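Local coordinates for protein flagellar assembly factor FliW (Geobacillus thermodenitrificans, PDB 5DMD) that probably acts as an anti-CsrA protein that relieves translational repression of flagellin and also binds flagellin during flagellum assembly, at residues E32-L37 against S50-A55; V59-F64 against L92-T97; D73-T78 against K123-T128; Q81-G86 against V117-G122; T106-A111 against Y132-R137. The protein carries 1 engineered substitution. One frame throughout, in Å; residues are numbered along the deposited sequence.

Contact 1 of 5, residues E32-L37 against S50-A55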
# COMPACT_ATOMS: atom_id res chain seq x y z
N GLU A 32 1.96 -13.55 -5.85
CA GLU A 32 1.74 -12.26 -6.49
C GLU A 32 2.97 -11.39 -6.25
O GLU A 32 3.07 -10.68 -5.25
CB GLU A 32 0.45 -11.63 -5.97
CG GLU A 32 -0.78 -12.44 -6.34
CD GLU A 32 -1.19 -12.24 -7.80
OE1 GLU A 32 -0.70 -11.28 -8.44
OE2 GLU A 32 -2.03 -13.02 -8.29
N LYS A 33 3.91 -11.45 -7.19
CA LYS A 33 5.21 -10.82 -7.04
C LYS A 33 5.41 -9.60 -7.93
O LYS A 33 6.48 -8.98 -7.87
CB LYS A 33 6.33 -11.83 -7.28
CG LYS A 33 6.30 -13.00 -6.29
CD LYS A 33 7.59 -13.81 -6.36
CE LYS A 33 7.47 -15.13 -5.60
NZ LYS A 33 7.18 -14.95 -4.15
N GLN A 34 4.42 -9.22 -8.74
CA GLN A 34 4.55 -8.11 -9.67
C GLN A 34 3.33 -7.22 -9.56
O GLN A 34 2.20 -7.68 -9.78
CB GLN A 34 4.70 -8.61 -11.11
CG GLN A 34 6.04 -9.25 -11.39
CD GLN A 34 6.00 -10.11 -12.64
OE1 GLN A 34 6.77 -9.89 -13.57
NE2 GLN A 34 5.11 -11.09 -12.66
N PHE A 35 3.55 -5.94 -9.23
CA PHE A 35 2.48 -4.97 -9.11
C PHE A 35 2.86 -3.68 -9.82
O PHE A 35 4.04 -3.35 -10.01
CB PHE A 35 2.22 -4.62 -7.63
CG PHE A 35 1.54 -5.70 -6.87
CD1 PHE A 35 2.26 -6.73 -6.27
CD2 PHE A 35 0.16 -5.69 -6.73
CE1 PHE A 35 1.60 -7.73 -5.56
CE2 PHE A 35 -0.50 -6.70 -6.04
CZ PHE A 35 0.22 -7.71 -5.45
N VAL A 36 1.85 -2.94 -10.22
CA VAL A 36 2.03 -1.58 -10.71
C VAL A 36 1.18 -0.67 -9.84
O VAL A 36 0.15 -1.09 -9.29
CB VAL A 36 1.67 -1.44 -12.21
CG1 VAL A 36 0.24 -1.89 -12.49
CG2 VAL A 36 1.90 -0.02 -12.71
N LEU A 37 1.64 0.57 -9.67
CA LEU A 37 0.94 1.57 -8.88
C LEU A 37 0.24 2.52 -9.83
O LEU A 37 0.90 3.18 -10.64
CB LEU A 37 1.90 2.33 -7.97
CG LEU A 37 2.34 1.69 -6.65
CD1 LEU A 37 2.99 0.33 -6.84
CD2 LEU A 37 3.29 2.63 -5.92
N SER A 50 -2.16 -5.82 -9.23
CA SER A 50 -1.43 -6.98 -9.70
C SER A 50 -1.35 -6.99 -11.22
O SER A 50 -2.34 -6.73 -11.91
CB SER A 50 -2.13 -8.26 -9.24
OG SER A 50 -1.57 -9.38 -9.92
N VAL A 51 -0.17 -7.31 -11.75
CA VAL A 51 0.05 -7.46 -13.19
C VAL A 51 -0.48 -8.78 -13.72
O VAL A 51 -0.66 -8.93 -14.94
CB VAL A 51 1.56 -7.28 -13.41
CG1 VAL A 51 1.99 -7.61 -14.83
CG2 VAL A 51 1.98 -5.88 -13.05
N ASN A 52 -0.76 -9.74 -12.84
CA ASN A 52 -1.21 -11.06 -13.27
C ASN A 52 -2.67 -11.35 -12.95
O ASN A 52 -3.27 -12.19 -13.62
CB ASN A 52 -0.34 -12.14 -12.61
CG ASN A 52 1.09 -12.05 -13.04
OD1 ASN A 52 1.42 -12.34 -14.19
ND2 ASN A 52 1.97 -11.64 -12.13
N THR A 53 -3.25 -10.68 -11.95
CA THR A 53 -4.60 -10.98 -11.48
C THR A 53 -5.41 -9.69 -11.44
O THR A 53 -5.26 -8.89 -10.50
CB THR A 53 -4.54 -11.60 -10.08
OG1 THR A 53 -3.68 -12.74 -10.11
CG2 THR A 53 -5.93 -12.03 -9.64
N PRO A 54 -6.27 -9.45 -12.44
CA PRO A 54 -6.97 -8.15 -12.50
C PRO A 54 -7.74 -7.77 -11.25
O PRO A 54 -7.74 -6.60 -10.86
CB PRO A 54 -7.90 -8.32 -13.72
CG PRO A 54 -7.19 -9.31 -14.59
CD PRO A 54 -6.48 -10.26 -13.65
N ALA A 55 -8.39 -8.73 -10.58
CA ALA A 55 -9.22 -8.38 -9.43
C ALA A 55 -8.40 -7.99 -8.21
O ALA A 55 -8.95 -7.42 -7.27
CB ALA A 55 -10.16 -9.54 -9.09
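F35 and S50 face each other as an antiparallel non-hydrogen-bonded pair, their CA atoms 4.4 Å apart, and next to them V51 N donates to Q34 O at 3.1 Å, almost straight at 177° but from above the carbonyl plane. The carboxylate of E32 carries the polar part. Its chain is bent at chi2 (-77°), which brings both oxygens to the end of strand 45-50 and the turn that follows. OE1 of E32 accepts from S50 OG at 2.6 Å, approached from above the carboxylate plane, while OE2 takes T53 OG1 on its syn lone pair at a very short 2.5 Å. S50 OG in turn accepts from the backbone N of N52 and of T53, an ST turn and ST motif. An alanine in place of E32 would remove both acceptors and would probably loosen this turn. Because S50 OG takes two N-H groups and gives its own proton to a buried carboxylate, the chemistry suggests that E32 is ionised and fixes the rotation of both hydroxyls.

Contact 2 of 5, residues V59-F64 against L92-T97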
# COMPACT_ATOMS: atom_id res chain seq x y z
N VAL A 59 -6.66 -0.38 -2.63
CA VAL A 59 -6.69 1.08 -2.55
C VAL A 59 -5.70 1.54 -1.50
O VAL A 59 -5.81 1.16 -0.33
CB VAL A 59 -8.10 1.58 -2.22
CG1 VAL A 59 -8.09 3.09 -2.15
CG2 VAL A 59 -9.10 1.09 -3.26
N LEU A 60 -4.75 2.38 -1.91
CA LEU A 60 -3.69 2.87 -1.04
C LEU A 60 -3.80 4.37 -0.85
O LEU A 60 -4.29 5.10 -1.73
CB LEU A 60 -2.32 2.59 -1.66
CG LEU A 60 -1.65 1.22 -1.45
CD1 LEU A 60 -2.59 0.06 -1.67
CD2 LEU A 60 -0.45 1.14 -2.38
N ILE A 61 -3.34 4.84 0.30
CA ILE A 61 -3.06 6.25 0.52
C ILE A 61 -1.64 6.37 1.02
O ILE A 61 -1.07 5.44 1.60
CB ILE A 61 -4.00 6.93 1.55
CG1 ILE A 61 -3.98 6.20 2.90
CG2 ILE A 61 -5.42 6.99 1.02
CD1 ILE A 61 -4.53 7.04 4.06
N GLU A 62 -1.05 7.53 0.80
CA GLU A 62 0.13 7.88 1.55
C GLU A 62 -0.31 8.21 2.98
O GLU A 62 -1.19 9.06 3.17
CB GLU A 62 0.80 9.08 0.90
CG GLU A 62 2.02 9.55 1.62
CD GLU A 62 3.26 8.94 1.03
OE1 GLU A 62 4.00 8.26 1.77
OE2 GLU A 62 3.47 9.09 -0.19
N PRO A 63 0.23 7.54 4.00
CA PRO A 63 -0.39 7.62 5.33
C PRO A 63 -0.40 9.00 5.94
O PRO A 63 -1.35 9.34 6.66
CB PRO A 63 0.44 6.64 6.17
CG PRO A 63 1.66 6.34 5.35
CD PRO A 63 1.28 6.52 3.93
N PHE A 64 0.63 9.82 5.70
CA PHE A 64 0.74 11.08 6.42
C PHE A 64 -0.35 12.06 6.04
O PHE A 64 -0.62 12.99 6.80
CB PHE A 64 2.13 11.67 6.19
CG PHE A 64 3.24 10.69 6.46
CD1 PHE A 64 3.64 10.41 7.76
CD2 PHE A 64 3.86 10.02 5.42
CE1 PHE A 64 4.66 9.51 8.01
CE2 PHE A 64 4.88 9.12 5.66
CZ PHE A 64 5.28 8.86 6.96
N LEU A 92 6.03 5.10 1.38
CA LEU A 92 5.17 4.35 2.29
C LEU A 92 3.71 4.55 1.90
O LEU A 92 3.29 5.65 1.54
CB LEU A 92 5.34 4.85 3.72
CG LEU A 92 6.61 4.56 4.52
CD1 LEU A 92 6.49 5.17 5.91
CD2 LEU A 92 6.91 3.07 4.60
N TYR A 93 2.93 3.48 2.03
CA TYR A 93 1.50 3.51 1.76
C TYR A 93 0.82 2.64 2.80
O TYR A 93 1.43 1.71 3.33
CB TYR A 93 1.16 2.94 0.37
CG TYR A 93 1.86 3.67 -0.75
CD1 TYR A 93 1.36 4.86 -1.26
CD2 TYR A 93 3.03 3.17 -1.30
CE1 TYR A 93 2.01 5.54 -2.27
CE2 TYR A 93 3.69 3.84 -2.32
CZ TYR A 93 3.17 5.02 -2.80
OH TYR A 93 3.84 5.67 -3.82
N VAL A 94 -0.45 2.94 3.07
CA VAL A 94 -1.29 2.02 3.83
C VAL A 94 -2.54 1.68 3.01
O VAL A 94 -3.01 2.49 2.21
CB VAL A 94 -1.67 2.54 5.23
CG1 VAL A 94 -0.43 2.56 6.14
CG2 VAL A 94 -2.31 3.93 5.13
N ILE A 95 -3.06 0.50 3.23
CA ILE A 95 -4.21 0.01 2.48
C ILE A 95 -5.51 0.37 3.17
O ILE A 95 -5.65 0.17 4.38
CB ILE A 95 -4.09 -1.51 2.24
CG1 ILE A 95 -2.83 -1.79 1.44
CG2 ILE A 95 -5.33 -2.06 1.51
CD1 ILE A 95 -2.55 -3.25 1.24
N LEU A 96 -6.47 0.85 2.40
CA LEU A 96 -7.77 1.22 2.92
C LEU A 96 -8.76 0.08 2.84
O LEU A 96 -8.74 -0.74 1.91
CB LEU A 96 -8.34 2.41 2.14
CG LEU A 96 -7.50 3.69 2.05
CD1 LEU A 96 -8.33 4.80 1.40
CD2 LEU A 96 -7.02 4.11 3.44
N THR A 97 -9.65 0.03 3.82
CA THR A 97 -10.88 -0.75 3.74
C THR A 97 -11.96 0.28 3.48
O THR A 97 -12.39 0.99 4.39
CB THR A 97 -11.10 -1.52 5.03
OG1 THR A 97 -9.99 -2.41 5.23
CG2 THR A 97 -12.37 -2.36 4.93
O HOH W 1 -8.20 -1.71 -0.62
O HOH W 2 6.59 8.03 2.02
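The F64 ring has P63 CG over one face, 4.2 Å above the plane and offset toward the rim, while its CZ meets L92 CD1 obliquely. At the edge of the Y93 ring, near its plane, lies I61 O; L60 CD2 approaches the same ring obliquely and packs on Y93 CB at 3.7 Å, the two side chains crossing at about a right angle. The backbones pair antiparallel: I61 and V94 exchange two bonds as a hydrogen-bonded pair, and L96 N gives a nearly straight one to V59 O at 2.8 Å. L60 and I95 share one face, lying side by side with L60 CD1 on I95 CG1 at 3.6 Å. On the other face I61 holds CG1 in the crowded position between backbone N and carbonyl carbon (chi1 56°). That places CG1 against V94 CG2 at 3.6 Å and turns CG2 to L96 CD1 at 3.7 Å. An alanine at I61 would lose both branches and would probably leave V94 and L96 less tightly packed. Beyond the paired residues, one water joins E62 OE1 to L92 N; another joins V59 N to L96 O. Strand 57-61 is thus bracketed by strands 45-50 and 90-97, and strand 106-116 continues the antiparallel sheet beyond the latter, with F45 touching both I61 and L96.

Contact 3 of 5, residues D73-T78 against K123-T128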
# COMPACT_ATOMS: atom_id res chain seq x y z
N ASP A 73 9.19 1.94 12.57
CA ASP A 73 10.60 1.62 12.64
C ASP A 73 10.76 0.27 11.95
O ASP A 73 10.33 -0.76 12.47
CB ASP A 73 11.09 1.59 14.09
CG ASP A 73 12.57 1.28 14.20
OD1 ASP A 73 13.31 1.57 13.24
OD2 ASP A 73 13.00 0.80 15.27
N LEU A 74 11.33 0.30 10.75
CA LEU A 74 11.47 -0.92 9.96
C LEU A 74 12.57 -1.80 10.55
O LEU A 74 13.62 -1.32 10.97
CB LEU A 74 11.83 -0.58 8.52
CG LEU A 74 10.78 0.22 7.74
CD1 LEU A 74 11.29 0.55 6.35
CD2 LEU A 74 9.47 -0.54 7.65
N ASP A 75 12.31 -3.11 10.55
CA ASP A 75 13.24 -4.09 11.07
C ASP A 75 14.43 -4.25 10.12
O ASP A 75 14.35 -3.95 8.93
CB ASP A 75 12.53 -5.43 11.23
CG ASP A 75 12.00 -5.96 9.91
OD1 ASP A 75 10.93 -5.47 9.46
OD2 ASP A 75 12.64 -6.85 9.34
N ASP A 76 15.54 -4.76 10.68
CA ASP A 76 16.78 -4.87 9.91
C ASP A 76 16.60 -5.77 8.69
O ASP A 76 17.16 -5.49 7.62
CB ASP A 76 17.90 -5.41 10.79
CG ASP A 76 18.28 -4.45 11.90
OD1 ASP A 76 17.98 -3.25 11.76
OD2 ASP A 76 18.89 -4.90 12.89
N ASN A 77 15.82 -6.83 8.83
CA ASN A 77 15.61 -7.74 7.70
C ASN A 77 14.89 -7.05 6.55
O ASN A 77 15.24 -7.25 5.38
CB ASN A 77 14.86 -8.98 8.15
CG ASN A 77 14.83 -10.03 7.07
OD1 ASN A 77 15.87 -10.56 6.68
ND2 ASN A 77 13.64 -10.33 6.56
N THR A 78 13.86 -6.25 6.85
CA THR A 78 13.17 -5.52 5.80
C THR A 78 14.10 -4.52 5.12
O THR A 78 14.09 -4.38 3.89
CB THR A 78 11.95 -4.80 6.37
OG1 THR A 78 10.99 -5.77 6.82
CG2 THR A 78 11.32 -3.86 5.35
N LYS A 123 7.49 -4.54 -0.25
CA LYS A 123 7.13 -5.52 0.77
C LYS A 123 5.94 -4.97 1.54
O LYS A 123 5.86 -3.76 1.78
CB LYS A 123 8.30 -5.75 1.74
CG LYS A 123 8.02 -6.76 2.86
CD LYS A 123 9.27 -7.02 3.70
CE LYS A 123 8.99 -8.04 4.79
NZ LYS A 123 10.17 -8.24 5.68
N GLN A 124 5.02 -5.85 1.93
CA GLN A 124 4.05 -5.49 2.96
C GLN A 124 4.59 -5.96 4.30
O GLN A 124 4.75 -7.17 4.52
CB GLN A 124 2.65 -6.08 2.71
CG GLN A 124 1.68 -5.67 3.81
CD GLN A 124 0.23 -5.91 3.48
OE1 GLN A 124 -0.12 -6.88 2.79
NE2 GLN A 124 -0.64 -5.03 3.97
N VAL A 125 4.87 -5.01 5.19
CA VAL A 125 5.52 -5.28 6.47
C VAL A 125 4.45 -5.31 7.54
O VAL A 125 3.62 -4.39 7.62
CB VAL A 125 6.55 -4.17 6.78
CG1 VAL A 125 7.17 -4.38 8.15
CG2 VAL A 125 7.60 -4.07 5.68
N ILE A 126 4.44 -6.35 8.36
CA ILE A 126 3.51 -6.46 9.48
C ILE A 126 4.28 -6.06 10.73
O ILE A 126 5.20 -6.77 11.16
CB ILE A 126 2.94 -7.88 9.60
CG1 ILE A 126 2.21 -8.27 8.32
CG2 ILE A 126 1.94 -7.94 10.75
CD1 ILE A 126 1.72 -9.71 8.31
N LEU A 127 3.91 -4.92 11.31
CA LEU A 127 4.61 -4.38 12.47
C LEU A 127 4.12 -5.09 13.73
O LEU A 127 2.92 -5.10 14.01
CB LEU A 127 4.35 -2.87 12.57
CG LEU A 127 4.65 -2.07 11.30
CD1 LEU A 127 4.11 -0.65 11.42
CD2 LEU A 127 6.14 -2.04 11.03
N THR A 128 5.05 -5.67 14.49
CA THR A 128 4.71 -6.50 15.64
C THR A 128 4.94 -5.82 16.98
O THR A 128 4.50 -6.34 18.00
CB THR A 128 5.54 -7.79 15.61
OG1 THR A 128 6.93 -7.47 15.53
CG2 THR A 128 5.16 -8.65 14.41
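Polar interactions converge on the hydroxyl of T78. K123 runs fully extended from strand 121-124, every side-chain torsion near anti (chi1 180°), and its NZ donates to T78 OG1 at 2.8 Å. The same hydroxyl donates to D75 OD1 at 2.7 Å, meeting that oxygen from above the carboxylate plane, so OG1 bridges ammonium and carboxylate. The charged atoms themselves do not touch, D75 OD2 standing 4.6 Å from K123 NZ; the opposite charges would still be expected to attract and to favour the ionised form of each. Outside the segments, K123 NZ also bonds to Q81 OE1, at the far end of the short helix.

D75 is the N-cap of helix 76-81. With CG between the backbone N and the carbonyl carbon (chi1 61°), its carboxylate turns back over the first turn, and OD2 accepts from T78 N at 2.8 Å. One side chain therefore grips both the backbone and the hydroxyl of T78, fixing the hydroxyl that receives the lysine.

The apolar interactions are made by V125, tip to tip with T78: V125 CG2 meets T78 CG2 at 3.7 Å. L74 adds a looser touch, its CD2 being 4.5 Å from V125 CG2. V125 also packs on V114 of strand 106-116. Its other methyl, CG1, only borders the carboxylate, a van der Waals contact with a polar atom, 4.1 Å from D75 OD1.

Contact 4 of 5, residues Q81-G86 against V117-G122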
# COMPACT_ATOMS: atom_id res chain seq x y z
N GLN A 81 16.25 -6.52 2.76
CA GLN A 81 15.52 -7.08 1.63
C GLN A 81 15.21 -6.01 0.59
O GLN A 81 15.23 -6.29 -0.61
CB GLN A 81 14.22 -7.71 2.11
CG GLN A 81 14.38 -9.07 2.76
CD GLN A 81 13.15 -9.50 3.54
OE1 GLN A 81 12.38 -8.67 4.02
NE2 GLN A 81 12.95 -10.81 3.65
N LEU A 82 14.88 -4.80 1.04
CA LEU A 82 14.49 -3.73 0.15
C LEU A 82 15.65 -2.80 -0.19
O LEU A 82 15.43 -1.79 -0.87
CB LEU A 82 13.37 -2.92 0.78
CG LEU A 82 12.07 -3.69 0.96
CD1 LEU A 82 11.04 -2.79 1.56
CD2 LEU A 82 11.55 -4.25 -0.36
N GLN A 83 16.86 -3.11 0.28
CA GLN A 83 18.06 -2.32 -0.00
C GLN A 83 17.90 -0.85 0.39
O GLN A 83 18.29 0.06 -0.35
CB GLN A 83 18.53 -2.48 -1.45
CG GLN A 83 18.73 -3.95 -1.84
CD GLN A 83 19.51 -4.12 -3.12
OE1 GLN A 83 19.41 -3.31 -4.04
NE2 GLN A 83 20.29 -5.19 -3.20
N ILE A 84 17.34 -0.60 1.56
CA ILE A 84 17.04 0.75 2.03
C ILE A 84 18.24 1.27 2.82
O ILE A 84 18.67 0.64 3.79
CB ILE A 84 15.77 0.77 2.89
CG1 ILE A 84 14.54 0.46 2.04
CG2 ILE A 84 15.60 2.11 3.58
CD1 ILE A 84 13.34 0.01 2.84
N THR A 85 18.78 2.42 2.40
CA THR A 85 19.89 3.06 3.09
C THR A 85 19.44 4.22 3.97
O THR A 85 20.16 4.60 4.90
CB THR A 85 20.90 3.62 2.08
OG1 THR A 85 20.32 4.71 1.36
CG2 THR A 85 21.30 2.54 1.08
N GLY A 86 18.27 4.78 3.70
CA GLY A 86 17.77 5.93 4.43
C GLY A 86 16.36 6.21 3.96
O GLY A 86 15.86 5.60 3.01
N VAL A 117 11.74 2.97 -4.11
CA VAL A 117 11.23 3.45 -5.39
C VAL A 117 12.23 3.19 -6.51
O VAL A 117 11.87 2.63 -7.56
CB VAL A 117 10.84 4.93 -5.30
CG1 VAL A 117 10.27 5.40 -6.62
CG2 VAL A 117 9.83 5.15 -4.19
N HIS A 118 13.48 3.62 -6.33
CA HIS A 118 14.42 3.54 -7.45
C HIS A 118 14.90 2.13 -7.74
O HIS A 118 15.32 1.85 -8.86
CB HIS A 118 15.57 4.55 -7.31
CG HIS A 118 16.69 4.09 -6.42
ND1 HIS A 118 16.65 4.21 -5.04
CD2 HIS A 118 17.91 3.56 -6.71
CE1 HIS A 118 17.77 3.74 -4.53
NE2 HIS A 118 18.55 3.35 -5.52
N LYS A 119 14.80 1.22 -6.76
CA LYS A 119 15.14 -0.18 -6.96
C LYS A 119 13.93 -1.01 -7.37
O LYS A 119 14.09 -2.19 -7.71
CB LYS A 119 15.73 -0.76 -5.68
CG LYS A 119 17.12 -0.20 -5.35
CD LYS A 119 18.08 -0.35 -6.53
CE LYS A 119 19.49 -0.76 -6.10
NZ LYS A 119 19.72 -0.60 -4.64
N ARG A 120 12.73 -0.43 -7.33
CA ARG A 120 11.50 -1.12 -7.74
C ARG A 120 11.26 -2.39 -6.92
O ARG A 120 10.90 -3.44 -7.47
CB ARG A 120 11.50 -1.43 -9.24
CG ARG A 120 11.55 -0.22 -10.15
CD ARG A 120 10.43 0.77 -9.87
NE ARG A 120 10.09 1.51 -11.08
CZ ARG A 120 10.36 2.79 -11.28
NH1 ARG A 120 10.97 3.52 -10.36
NH2 ARG A 120 10.01 3.35 -12.44
N LEU A 121 11.46 -2.31 -5.61
CA LEU A 121 11.26 -3.43 -4.71
C LEU A 121 10.24 -3.08 -3.63
O LEU A 121 10.29 -2.00 -3.05
CB LEU A 121 12.57 -3.78 -4.00
CG LEU A 121 13.76 -4.20 -4.86
CD1 LEU A 121 15.04 -4.23 -4.02
CD2 LEU A 121 13.51 -5.55 -5.51
N GLY A 122 9.33 -4.02 -3.33
CA GLY A 122 8.26 -3.76 -2.39
C GLY A 122 8.08 -4.89 -1.40
O GLY A 122 8.44 -6.04 -1.65
O HOH W 3 19.08 1.04 -2.55
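A Schellman motif ends helix 76-81 here, with Q83 at positive phi (55°) as the first residue to leave helical torsions, and the partner is the turn that leads into strand 121-124. The apolar half is made by L82: CD1 is anti to CA (chi2 -179°), so the other branch, CD2, is the one that reaches L121 CB at 3.8 Å. It also rests on the backbone, 3.7 Å from G122 C. L121 CD1 makes van der Waals contact with the backbone of the last helical turn, 4.0 Å from Q81 O.

The polar half joins Q83 and K119, two side chains crossing at about a right angle. Q83 is extended beyond CG, whereas K119 bends at chi2, chi3 and chi4 to bring its ammonium back. K119 NZ donates to Q83 OE1 at 2.8 Å, from above the amide carbonyl plane. Water completes a second link: it accepts from K119 NZ and donates to Q83 O at 2.5 Å, so the ammonium holds the side chain directly and the backbone carbonyl through the water.

Within the turn, V117 O accepts from R120 N and, at 3.1 Å, from R120 NH1 in the guanidinium plane. N116 ND2 bonds to L82 O and its OD1 accepts from K119 N. R120 and L121 both face N116, the arrangement of a G1 beta bulge in the hairpin of strands 106-116 and 121-124.

Contact 5 of 5, residues T106-A111 against Y132-R137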
# COMPACT_ATOMS: atom_id res chain seq x y z
N THR A 106 -11.51 3.04 6.78
CA THR A 106 -10.40 2.87 7.70
C THR A 106 -9.14 2.49 6.94
O THR A 106 -9.18 2.08 5.79
CB THR A 106 -10.70 1.78 8.74
OG1 THR A 106 -10.95 0.53 8.08
CG2 THR A 106 -11.91 2.16 9.57
N ALA A 107 -8.01 2.63 7.63
CA ALA A 107 -6.71 2.20 7.13
C ALA A 107 -6.07 1.20 8.09
O ALA A 107 -6.25 1.29 9.31
CB ALA A 107 -5.77 3.40 6.99
N ASN A 108 -5.31 0.25 7.53
CA ASN A 108 -4.53 -0.69 8.34
C ASN A 108 -3.14 -0.10 8.54
O ASN A 108 -2.26 -0.23 7.69
CB ASN A 108 -4.48 -2.07 7.68
CG ASN A 108 -3.78 -3.11 8.56
OD1 ASN A 108 -2.98 -2.77 9.43
ND2 ASN A 108 -4.12 -4.38 8.36
N LEU A 109 -2.95 0.56 9.69
CA LEU A 109 -1.65 1.14 10.03
C LEU A 109 -0.65 0.11 10.54
O LEU A 109 0.55 0.41 10.60
CB LEU A 109 -1.84 2.27 11.05
CG LEU A 109 -2.78 3.39 10.60
CD1 LEU A 109 -2.76 4.51 11.64
CD2 LEU A 109 -2.39 3.92 9.22
N GLN A 110 -1.10 -1.10 10.88
CA GLN A 110 -0.18 -2.14 11.33
C GLN A 110 0.64 -2.74 10.19
O GLN A 110 1.72 -3.28 10.45
CB GLN A 110 -0.95 -3.27 12.02
CG GLN A 110 -0.06 -4.25 12.78
CD GLN A 110 -0.78 -5.54 13.15
OE1 GLN A 110 -2.01 -5.63 13.11
NE2 GLN A 110 -0.01 -6.55 13.54
N ALA A 111 0.16 -2.65 8.95
CA ALA A 111 0.76 -3.41 7.84
C ALA A 111 0.98 -2.52 6.62
O ALA A 111 0.36 -2.72 5.57
CB ALA A 111 -0.09 -4.63 7.49
N TYR A 132 -0.19 0.34 16.66
CA TYR A 132 -1.05 0.50 15.50
C TYR A 132 -1.91 -0.73 15.28
O TYR A 132 -1.50 -1.87 15.56
CB TYR A 132 -0.20 0.77 14.26
CG TYR A 132 0.56 2.08 14.32
CD1 TYR A 132 -0.11 3.28 14.52
CD2 TYR A 132 1.94 2.10 14.20
CE1 TYR A 132 0.58 4.48 14.59
CE2 TYR A 132 2.64 3.29 14.27
CZ TYR A 132 1.96 4.47 14.46
OH TYR A 132 2.65 5.66 14.52
N LYS A 133 -3.12 -0.51 14.79
CA LYS A 133 -4.13 -1.54 14.62
C LYS A 133 -4.51 -1.69 13.15
O LYS A 133 -4.04 -0.96 12.28
CB LYS A 133 -5.36 -1.26 15.48
CG LYS A 133 -5.05 -0.66 16.84
CD LYS A 133 -4.46 -1.72 17.76
CE LYS A 133 -4.55 -1.33 19.22
NZ LYS A 133 -5.30 -2.37 20.00
N THR A 134 -5.37 -2.67 12.88
CA THR A 134 -5.79 -2.97 11.51
C THR A 134 -6.87 -2.03 11.00
O THR A 134 -7.14 -2.03 9.79
CB THR A 134 -6.25 -4.43 11.43
OG1 THR A 134 -7.49 -4.57 12.12
CG2 THR A 134 -5.22 -5.34 12.07
N LYS A 135 -7.49 -1.24 11.87
CA LYS A 135 -8.55 -0.33 11.45
C LYS A 135 -8.38 0.97 12.22
O LYS A 135 -8.55 1.00 13.44
CB LYS A 135 -9.93 -0.94 11.70
CG LYS A 135 -10.41 -1.83 10.56
CD LYS A 135 -10.99 -3.14 11.06
CE LYS A 135 -12.43 -2.98 11.50
NZ LYS A 135 -13.13 -4.29 11.60
N HIS A 136 -8.00 2.03 11.50
CA HIS A 136 -8.00 3.39 12.03
C HIS A 136 -8.86 4.22 11.08
O HIS A 136 -8.57 4.29 9.88
CB HIS A 136 -6.59 3.97 12.05
CG HIS A 136 -5.67 3.35 13.06
ND1 HIS A 136 -5.26 4.01 14.20
CD2 HIS A 136 -5.05 2.15 13.08
CE1 HIS A 136 -4.44 3.24 14.89
NE2 HIS A 136 -4.29 2.10 14.23
N ARG A 137 -9.90 4.87 11.62
CA ARG A 137 -10.72 5.77 10.81
C ARG A 137 -9.89 6.90 10.21
O ARG A 137 -9.08 7.53 10.90
CB ARG A 137 -11.85 6.39 11.64
CG ARG A 137 -13.03 5.48 11.92
CD ARG A 137 -14.11 6.19 12.77
NE ARG A 137 -14.60 7.41 12.13
CZ ARG A 137 -15.62 7.44 11.28
NH1 ARG A 137 -16.26 6.34 10.92
NH2 ARG A 137 -16.00 8.61 10.77
O HOH W 4 -8.56 -0.78 7.75
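L109 leaves the backbone with CG anti to the carbonyl carbon (chi1 -57°), and its CB lies 3.9 Å from Y132 CB and close to H136 CD2. CG comes next, 3.6 Å from H136 CD2, and begins to cross the imidazole at about a right angle. At the tip, CD1 sits over the ring face, 3.5 Å from the H136 centroid and only 12° off the ring normal, a CH-pi contact. Y132 turns its ring obliquely to L109 CB, and its hydroxyl accepts from the backbone N of E71.

The imidazole is held in rotation by its own segment: K133 N donates to H136 NE2 at 2.9 Å, with the donor near the ring plane. The backbone supports the same register, since A107 and H136 form an antiparallel hydrogen-bonded pair, A107 N to H136 O at 2.9 Å with the reciprocal bond from H136 N. Farther along, K133 O accepts from Q110 N at 3.3 Å and, weakly, from L109 N. N108 and T134 lie side by side, N108 ND2 being 3.7 Å from T134 CB. A water spans from T106 OG1 to T134 O.

Accepting K133 N requires NE2 to be unprotonated, so this bond would favour a neutral H136 with its proton on ND1, and the leucine methyl over one face may add slightly to that preference.

The five contacts all reach one curled antiparallel sheet. Contact 1 closes before any other opens and involves strands 34-39 and 45-50; contact 2, about 5 Å from the chain's centre, pairs strands 57-61 and 90-97. Contact 5 continues from there, its centre about 9 Å from that of contact 2, through T97 N to T106 O at 2.9 Å. Contacts 3 and 4, centres about 13 Å apart, fix the two ends of helix 76-81. Contacts 1 and 5, centres about 23 Å apart, lie on opposite sides of the chain's centre. Helix 76-81 lies between strands 57-61 and 90-97 in the chain, and contacts 3 and 4 bring it back onto strand 121-124 of the same sheet.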